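Long-range contacts in uncharacterized protein GSU0716 (Geobacter sulfurreducens PCA, PDB 3BIJ), which is of unknown function but probably acts as a caspase-like cysteine endopeptidase: residues A[69-74]-A[124-129]; A[76-81]-A[129-134]; A[239-244]-A[269-274]. All coordinates share one frame; numbering follows the deposited sequence.

How the contacts relate
Along the chain, contacts 1 and 2 interleave: 69-74 and 76-81 come first, then 124-129 and 129-134, which share Leu129. Their centres are about 14 Å apart, and both lead into the pairing of strands 76-89 and 127-133 in the central sheet, contact 1 at the point of entry and contact 2 further along. Contact 3 closes later in the sequence, its centre about 14 Å from that of contact 2 and 18 Å from that of contact 1. It joins helix 240-250 to the end of helix 267-271, and Tyr240 and Pro274 pack on Leu129. Through Leu129 the late helices rest on the central sheet; all three contacts lie in the caspase domain.

Contact 1 of 3, residues A[69-74]-A[124-129]; sequences KALGKG and AGVRVL
Val126 holds CG2 anti to its backbone N, and from there the methyl meets Leu71 CD1 at 3.6 Å, the two side chains crossing at about a right angle. Arg127 turns CG anti to its carbonyl carbon (chi1 -63°); the chain bends at chi2 and chi3, and NH1 lies beside Gly74 O. There NH1 gives a weak bond to Gly74 O, 2.8 Å but strongly bent at 117°, with the acceptor at the edge of the guanidinium. The stronger tie is between backbones: Gly74 N donates to Gly125 O at 2.8 Å and nearly straight, approaching from above the carbonyl plane. Gly125 suits the spot, since a beta carbon there would come tightly against Lys73 CB. Leu71 is the first residue out of helix 57-70, and the loop that follows leads into strand 76-89 beside strand 127-133, a helix-to-strand connection at the end of the sheet where these two inner strands begin. Leu71 also packs on Phe77 and Ile5, and the outside partner of Arg127 NH2 is Gln272. The loop is tied to 124-129 by one good backbone bond and an apolar touch, while the arginine, turned chiefly to Gln272, adds a weaker grip on the glycine carbonyl.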
# COMPACT_ATOMS: atom_id res chain seq x y z
N LYS A 69 -1.19 41.94 -31.92
CA LYS A 69 -1.29 43.15 -32.74
C LYS A 69 -2.11 44.24 -32.07
O LYS A 69 -1.80 45.42 -32.19
CB LYS A 69 -1.91 42.83 -34.10
CG LYS A 69 -1.02 42.02 -35.02
CD LYS A 69 -1.72 41.74 -36.35
CE LYS A 69 -0.93 40.74 -37.20
NZ LYS A 69 -1.67 40.33 -38.43
N ALA A 70 -3.15 43.83 -31.36
CA ALA A 70 -4.03 44.77 -30.68
C ALA A 70 -3.36 45.56 -29.55
O ALA A 70 -3.15 46.76 -29.66
CB ALA A 70 -5.25 44.06 -30.14
N LEU A 71 -3.02 44.87 -28.47
CA LEU A 71 -2.43 45.55 -27.34
C LEU A 71 -0.97 45.96 -27.52
O LEU A 71 -0.23 45.40 -28.34
CB LEU A 71 -2.62 44.71 -26.08
CG LEU A 71 -2.54 43.20 -26.25
CD1 LEU A 71 -1.08 42.80 -26.34
CD2 LEU A 71 -3.23 42.48 -25.10
N GLY A 72 -0.59 46.97 -26.76
CA GLY A 72 0.76 47.49 -26.82
C GLY A 72 1.32 47.80 -25.44
O GLY A 72 0.78 47.36 -24.42
N LYS A 73 2.42 48.56 -25.43
CA LYS A 73 3.11 48.95 -24.20
C LYS A 73 2.14 49.33 -23.09
O LYS A 73 1.34 50.25 -23.23
CB LYS A 73 4.08 50.12 -24.48
CG LYS A 73 3.43 51.39 -25.07
CD LYS A 73 4.48 52.46 -25.49
CE LYS A 73 3.82 53.75 -26.04
NZ LYS A 73 2.94 53.56 -27.24
N GLY A 74 2.24 48.62 -21.98
CA GLY A 74 1.37 48.90 -20.85
C GLY A 74 0.18 47.95 -20.73
O GLY A 74 -0.35 47.74 -19.64
N ALA A 124 6.74 45.45 -26.56
CA ALA A 124 7.81 45.45 -25.57
C ALA A 124 7.34 45.65 -24.13
O ALA A 124 7.73 44.89 -23.23
CB ALA A 124 8.84 46.50 -25.93
N GLY A 125 6.50 46.64 -23.89
CA GLY A 125 6.05 46.87 -22.53
C GLY A 125 4.75 46.16 -22.20
O GLY A 125 4.01 46.60 -21.32
N VAL A 126 4.46 45.07 -22.90
CA VAL A 126 3.22 44.34 -22.64
C VAL A 126 3.47 43.15 -21.70
O VAL A 126 4.47 42.45 -21.82
CB VAL A 126 2.55 43.89 -23.99
CG1 VAL A 126 3.58 43.31 -24.92
CG2 VAL A 126 1.45 42.88 -23.73
N ARG A 127 2.57 42.97 -20.73
CA ARG A 127 2.68 41.88 -19.77
C ARG A 127 1.91 40.69 -20.32
O ARG A 127 0.77 40.83 -20.77
CB ARG A 127 2.08 42.29 -18.41
CG ARG A 127 2.81 43.44 -17.73
CD ARG A 127 1.91 44.66 -17.61
NE ARG A 127 0.86 44.44 -16.62
CZ ARG A 127 -0.36 44.95 -16.71
NH1 ARG A 127 -0.71 45.70 -17.75
NH2 ARG A 127 -1.25 44.68 -15.76
N VAL A 128 2.54 39.51 -20.29
CA VAL A 128 1.92 38.29 -20.79
C VAL A 128 1.80 37.30 -19.63
O VAL A 128 2.81 36.79 -19.14
CB VAL A 128 2.76 37.64 -21.92
CG1 VAL A 128 2.10 36.37 -22.40
CG2 VAL A 128 2.90 38.62 -23.08
N LEU A 129 0.57 37.04 -19.19
CA LEU A 129 0.32 36.12 -18.09
C LEU A 129 -0.24 34.81 -18.63
O LEU A 129 -1.30 34.80 -19.24
CB LEU A 129 -0.68 36.74 -17.12
CG LEU A 129 -1.06 35.92 -15.89
CD1 LEU A 129 0.15 35.73 -15.00
CD2 LEU A 129 -2.18 36.63 -15.16

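Contact 2 of 3, residues A[76-81]-A[129-134]; sequences IFMLSY and LVFSDS
The Tyr81 ring presents its edge to Ser134, whose CB lies 3.8 Å from CE1 and whose OG, bonded to Gly83 O, sits in the ring plane; Ser132 OG is near the same plane. Strands 76-89 and 127-133 are parallel neighbours in the central sheet of the caspase-like fold, the axes of 76-81 and 129-133 lying 4.5 Å apart and turned by only 3°. Trp103 stacks with Tyr81, and Tyr81 OH bonds to His84 O. A second ring, Phe131, has Met78 CE obliquely beside it at 4.4 Å from CD1, with the ring of Phe275 also meeting it. In clan CD peptidases the catalytic histidine and cysteine follow the ends of two such strands, so this pairing probably sets the spacing of the active site here too. Leu79 uses both its N and O on strand 127-133, straddling Val130: N gives to Leu129 O and O takes Phe131 N, each at 2.7 Å; Tyr81 repeats the pattern with Phe131 O and Asp133 N. One face of the pair carries selenomethionine Met78, Ser80, Leu129 and Phe131, and on it Phe131 packs against Phe223 and Leu227 of helix 222-231. Leu79, Val130, Tyr81 and Ser132 point to the other. Met78 and Leu129 run alongside each other off the same face, Met78 CG 4.1 Å from Leu129 CD2.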
# COMPACT_ATOMS: atom_id res chain seq x y z
N ILE A 76 -1.87 44.17 -21.19
CA ILE A 76 -1.58 42.84 -20.69
C ILE A 76 -2.43 41.75 -21.34
O ILE A 76 -3.66 41.85 -21.44
CB ILE A 76 -1.79 42.79 -19.17
CG1 ILE A 76 -1.59 41.35 -18.67
CG2 ILE A 76 -3.19 43.29 -18.81
CD1 ILE A 76 -1.70 41.19 -17.16
N PHE A 77 -1.77 40.69 -21.77
CA PHE A 77 -2.43 39.56 -22.40
C PHE A 77 -2.45 38.38 -21.43
O PHE A 77 -1.43 38.06 -20.81
CB PHE A 77 -1.69 39.16 -23.67
CG PHE A 77 -2.23 37.93 -24.32
CD1 PHE A 77 -3.54 37.91 -24.79
CD2 PHE A 77 -1.45 36.80 -24.48
CE1 PHE A 77 -4.05 36.77 -25.41
CE2 PHE A 77 -1.95 35.65 -25.10
CZ PHE A 77 -3.25 35.64 -25.57
N MSE A 78 -3.60 37.75 -21.28
CA MSE A 78 -3.72 36.61 -20.40
C MSE A 78 -4.11 35.36 -21.18
O MSE A 78 -5.12 35.35 -21.89
CB MSE A 78 -4.76 36.86 -19.32
CG MSE A 78 -4.76 35.80 -18.26
SE MSE A 78 -6.25 35.88 -17.09
CE MSE A 78 -6.82 34.04 -17.18
N LEU A 79 -3.32 34.30 -21.03
CA LEU A 79 -3.59 33.03 -21.70
C LEU A 79 -3.68 31.91 -20.68
O LEU A 79 -2.71 31.64 -19.97
CB LEU A 79 -2.48 32.71 -22.70
CG LEU A 79 -2.51 31.33 -23.38
CD1 LEU A 79 -3.86 31.09 -24.05
CD2 LEU A 79 -1.39 31.27 -24.43
N SER A 80 -4.83 31.27 -20.60
CA SER A 80 -4.99 30.16 -19.68
C SER A 80 -5.31 28.94 -20.53
O SER A 80 -5.97 29.07 -21.57
CB SER A 80 -6.12 30.41 -18.68
OG SER A 80 -7.37 30.46 -19.33
N TYR A 81 -4.84 27.77 -20.11
CA TYR A 81 -5.07 26.55 -20.87
C TYR A 81 -5.23 25.31 -20.02
O TYR A 81 -4.42 25.04 -19.13
CB TYR A 81 -3.91 26.32 -21.86
CG TYR A 81 -3.89 24.94 -22.52
CD1 TYR A 81 -3.16 23.88 -21.98
CD2 TYR A 81 -4.63 24.70 -23.68
CE1 TYR A 81 -3.17 22.61 -22.58
CE2 TYR A 81 -4.65 23.44 -24.28
CZ TYR A 81 -3.93 22.40 -23.73
OH TYR A 81 -3.96 21.16 -24.32
N LEU A 129 0.57 37.04 -19.19
CA LEU A 129 0.32 36.12 -18.09
C LEU A 129 -0.24 34.81 -18.63
O LEU A 129 -1.30 34.80 -19.24
CB LEU A 129 -0.68 36.74 -17.12
CG LEU A 129 -1.06 35.92 -15.89
CD1 LEU A 129 0.15 35.73 -15.00
CD2 LEU A 129 -2.18 36.63 -15.16
N VAL A 130 0.47 33.70 -18.41
CA VAL A 130 0.03 32.39 -18.92
C VAL A 130 -0.21 31.34 -17.82
O VAL A 130 0.66 31.09 -16.99
CB VAL A 130 1.08 31.79 -19.90
CG1 VAL A 130 0.57 30.48 -20.46
CG2 VAL A 130 1.40 32.76 -21.03
N PHE A 131 -1.40 30.74 -17.83
CA PHE A 131 -1.72 29.68 -16.88
C PHE A 131 -1.89 28.40 -17.69
O PHE A 131 -2.71 28.34 -18.61
CB PHE A 131 -3.03 29.95 -16.13
CG PHE A 131 -2.93 31.02 -15.10
CD1 PHE A 131 -3.21 32.35 -15.42
CD2 PHE A 131 -2.50 30.72 -13.81
CE1 PHE A 131 -3.07 33.36 -14.47
CE2 PHE A 131 -2.35 31.72 -12.85
CZ PHE A 131 -2.63 33.05 -13.18
N SER A 132 -1.10 27.38 -17.38
CA SER A 132 -1.20 26.12 -18.09
C SER A 132 -1.43 24.99 -17.10
O SER A 132 -0.49 24.50 -16.50
CB SER A 132 0.09 25.87 -18.88
OG SER A 132 0.04 24.63 -19.58
N ASP A 133 -2.69 24.59 -16.92
CA ASP A 133 -3.03 23.50 -16.00
C ASP A 133 -2.97 22.23 -16.82
O ASP A 133 -3.99 21.61 -17.12
CB ASP A 133 -4.44 23.67 -15.42
CG ASP A 133 -4.72 22.70 -14.28
OD1 ASP A 133 -3.92 21.75 -14.10
OD2 ASP A 133 -5.74 22.88 -13.57
N SER A 134 -1.75 21.87 -17.19
CA SER A 134 -1.51 20.70 -18.02
C SER A 134 -0.14 20.11 -17.65
O SER A 134 0.55 20.64 -16.77
CB SER A 134 -1.52 21.13 -19.49
OG SER A 134 -1.39 20.02 -20.35

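Contact 3 of 3, residues A[239-244]-A[269-274]; sequences SYRSFH and FLKQRP
Gln272 OE1 is gripped twice: a water donates to it at 3.0 Å, and Arg127 NH2 bonds to it as well. The same water accepts from Tyr240 OH at 2.8 Å, linking the two residues across the contact, and it lies at the edge of both the Tyr240 and Phe269 rings. These two rings meet obliquely, Tyr240 CE1 3.9 Å from Phe269 CE1. Tyr240 swings CG anti to its carbonyl carbon (chi1 -82°), and over one face of the ring stands Pro274 CA, 3.6 Å from the centroid in a CH-pi contact. Pro274 CB makes a second CH-pi contact with Phe243, offset toward that ring's rim. In the caspase-like fold this joins the start of helix 240-250 to the end of helix 267-271, and Tyr240, Phe269 and Leu270 all rest on Leu203 of sheet strand 201-206. An alanine in place of Tyr240 would probably leave a gap beneath Pro274 CA and beside Phe269, and the water without its phenol donor. Ser239, at the N-cap, accepts weakly from Ser242 N through OG, while its CB touches Lys271 O. Leu270 CD2 lies over a face of the Arg241 guanidinium, 3.6 Å from NH2, and Arg241 also packs on Phe260 of the second subunit.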
# COMPACT_ATOMS: atom_id res chain seq x y z
N SER A 239 0.84 39.77 -4.09
CA SER A 239 1.48 39.81 -5.41
C SER A 239 1.41 38.44 -6.09
O SER A 239 0.94 37.47 -5.50
CB SER A 239 2.95 40.22 -5.27
OG SER A 239 3.70 39.23 -4.58
N TYR A 240 1.89 38.37 -7.33
CA TYR A 240 1.89 37.11 -8.06
C TYR A 240 2.72 36.08 -7.32
O TYR A 240 2.34 34.93 -7.20
CB TYR A 240 2.45 37.28 -9.46
CG TYR A 240 1.48 37.79 -10.48
CD1 TYR A 240 1.34 39.15 -10.70
CD2 TYR A 240 0.72 36.92 -11.24
CE1 TYR A 240 0.45 39.62 -11.66
CE2 TYR A 240 -0.17 37.38 -12.20
CZ TYR A 240 -0.31 38.74 -12.40
OH TYR A 240 -1.20 39.21 -13.33
N ARG A 241 3.88 36.50 -6.81
CA ARG A 241 4.74 35.57 -6.09
C ARG A 241 3.99 35.02 -4.90
O ARG A 241 3.96 33.81 -4.70
CB ARG A 241 6.02 36.26 -5.65
CG ARG A 241 6.85 36.74 -6.82
CD ARG A 241 8.29 37.17 -6.47
NE ARG A 241 9.13 36.44 -7.35
CZ ARG A 241 10.06 36.70 -8.25
NH1 ARG A 241 10.52 35.59 -8.79
NH2 ARG A 241 10.57 37.87 -8.64
N SER A 242 3.38 35.89 -4.12
CA SER A 242 2.63 35.42 -2.96
C SER A 242 1.47 34.53 -3.36
O SER A 242 1.16 33.56 -2.67
CB SER A 242 2.09 36.60 -2.16
OG SER A 242 3.16 37.38 -1.68
N PHE A 243 0.84 34.86 -4.49
CA PHE A 243 -0.29 34.09 -4.98
C PHE A 243 0.19 32.66 -5.24
O PHE A 243 -0.38 31.68 -4.75
CB PHE A 243 -0.81 34.74 -6.26
CG PHE A 243 -2.08 34.15 -6.77
CD1 PHE A 243 -3.18 34.00 -5.94
CD2 PHE A 243 -2.19 33.79 -8.12
CE1 PHE A 243 -4.37 33.51 -6.44
CE2 PHE A 243 -3.38 33.30 -8.63
CZ PHE A 243 -4.48 33.15 -7.80
N HIS A 244 1.29 32.56 -5.98
CA HIS A 244 1.89 31.30 -6.32
C HIS A 244 2.29 30.52 -5.06
O HIS A 244 1.94 29.35 -4.91
CB HIS A 244 3.10 31.57 -7.21
CG HIS A 244 3.95 30.36 -7.45
ND1 HIS A 244 3.52 29.30 -8.22
CD2 HIS A 244 5.20 30.04 -7.02
CE1 HIS A 244 4.47 28.37 -8.25
NE2 HIS A 244 5.49 28.80 -7.53
N PHE A 269 5.57 44.21 -12.66
CA PHE A 269 4.54 43.27 -13.08
C PHE A 269 4.40 42.10 -12.09
O PHE A 269 3.28 41.76 -11.67
CB PHE A 269 4.87 42.75 -14.50
CG PHE A 269 3.98 41.65 -14.98
CD1 PHE A 269 2.61 41.68 -14.74
CD2 PHE A 269 4.52 40.57 -15.68
CE1 PHE A 269 1.79 40.65 -15.20
CE2 PHE A 269 3.70 39.54 -16.15
CZ PHE A 269 2.34 39.58 -15.91
N LEU A 270 5.52 41.51 -11.70
CA LEU A 270 5.49 40.40 -10.75
C LEU A 270 5.07 40.87 -9.36
O LEU A 270 4.74 40.06 -8.49
CB LEU A 270 6.86 39.71 -10.71
CG LEU A 270 7.07 38.51 -11.66
CD1 LEU A 270 6.58 38.81 -13.07
CD2 LEU A 270 8.55 38.17 -11.66
N LYS A 271 5.07 42.19 -9.17
CA LYS A 271 4.70 42.78 -7.89
C LYS A 271 3.22 43.14 -7.83
O LYS A 271 2.68 43.40 -6.75
CB LYS A 271 5.54 44.02 -7.62
CG LYS A 271 6.36 43.96 -6.33
CD LYS A 271 7.38 42.83 -6.35
CE LYS A 271 7.08 41.77 -5.28
NZ LYS A 271 7.96 40.56 -5.40
N GLN A 272 2.55 43.16 -8.99
CA GLN A 272 1.13 43.50 -9.05
C GLN A 272 0.26 42.41 -8.45
O GLN A 272 0.74 41.35 -8.05
CB GLN A 272 0.69 43.71 -10.50
CG GLN A 272 1.50 44.72 -11.30
CD GLN A 272 0.92 44.94 -12.69
OE1 GLN A 272 0.73 44.00 -13.45
NE2 GLN A 272 0.66 46.19 -13.02
N ARG A 273 -1.04 42.67 -8.39
CA ARG A 273 -2.00 41.70 -7.88
C ARG A 273 -2.23 40.68 -9.00
O ARG A 273 -2.38 41.06 -10.16
CB ARG A 273 -3.30 42.39 -7.48
CG ARG A 273 -4.06 41.62 -6.40
CD ARG A 273 -5.14 42.37 -5.62
NE ARG A 273 -6.42 42.16 -6.22
CZ ARG A 273 -7.57 41.60 -5.86
NH1 ARG A 273 -7.90 41.01 -4.72
NH2 ARG A 273 -8.44 41.68 -6.83
N PRO A 274 -2.28 39.39 -8.67
CA PRO A 274 -2.48 38.31 -9.65
C PRO A 274 -3.27 38.55 -10.94
O PRO A 274 -2.98 37.91 -11.94
CB PRO A 274 -3.06 37.16 -8.80
CG PRO A 274 -3.58 37.83 -7.57
CD PRO A 274 -2.53 38.88 -7.31
O HOH W 1 -1.48 42.00 -13.69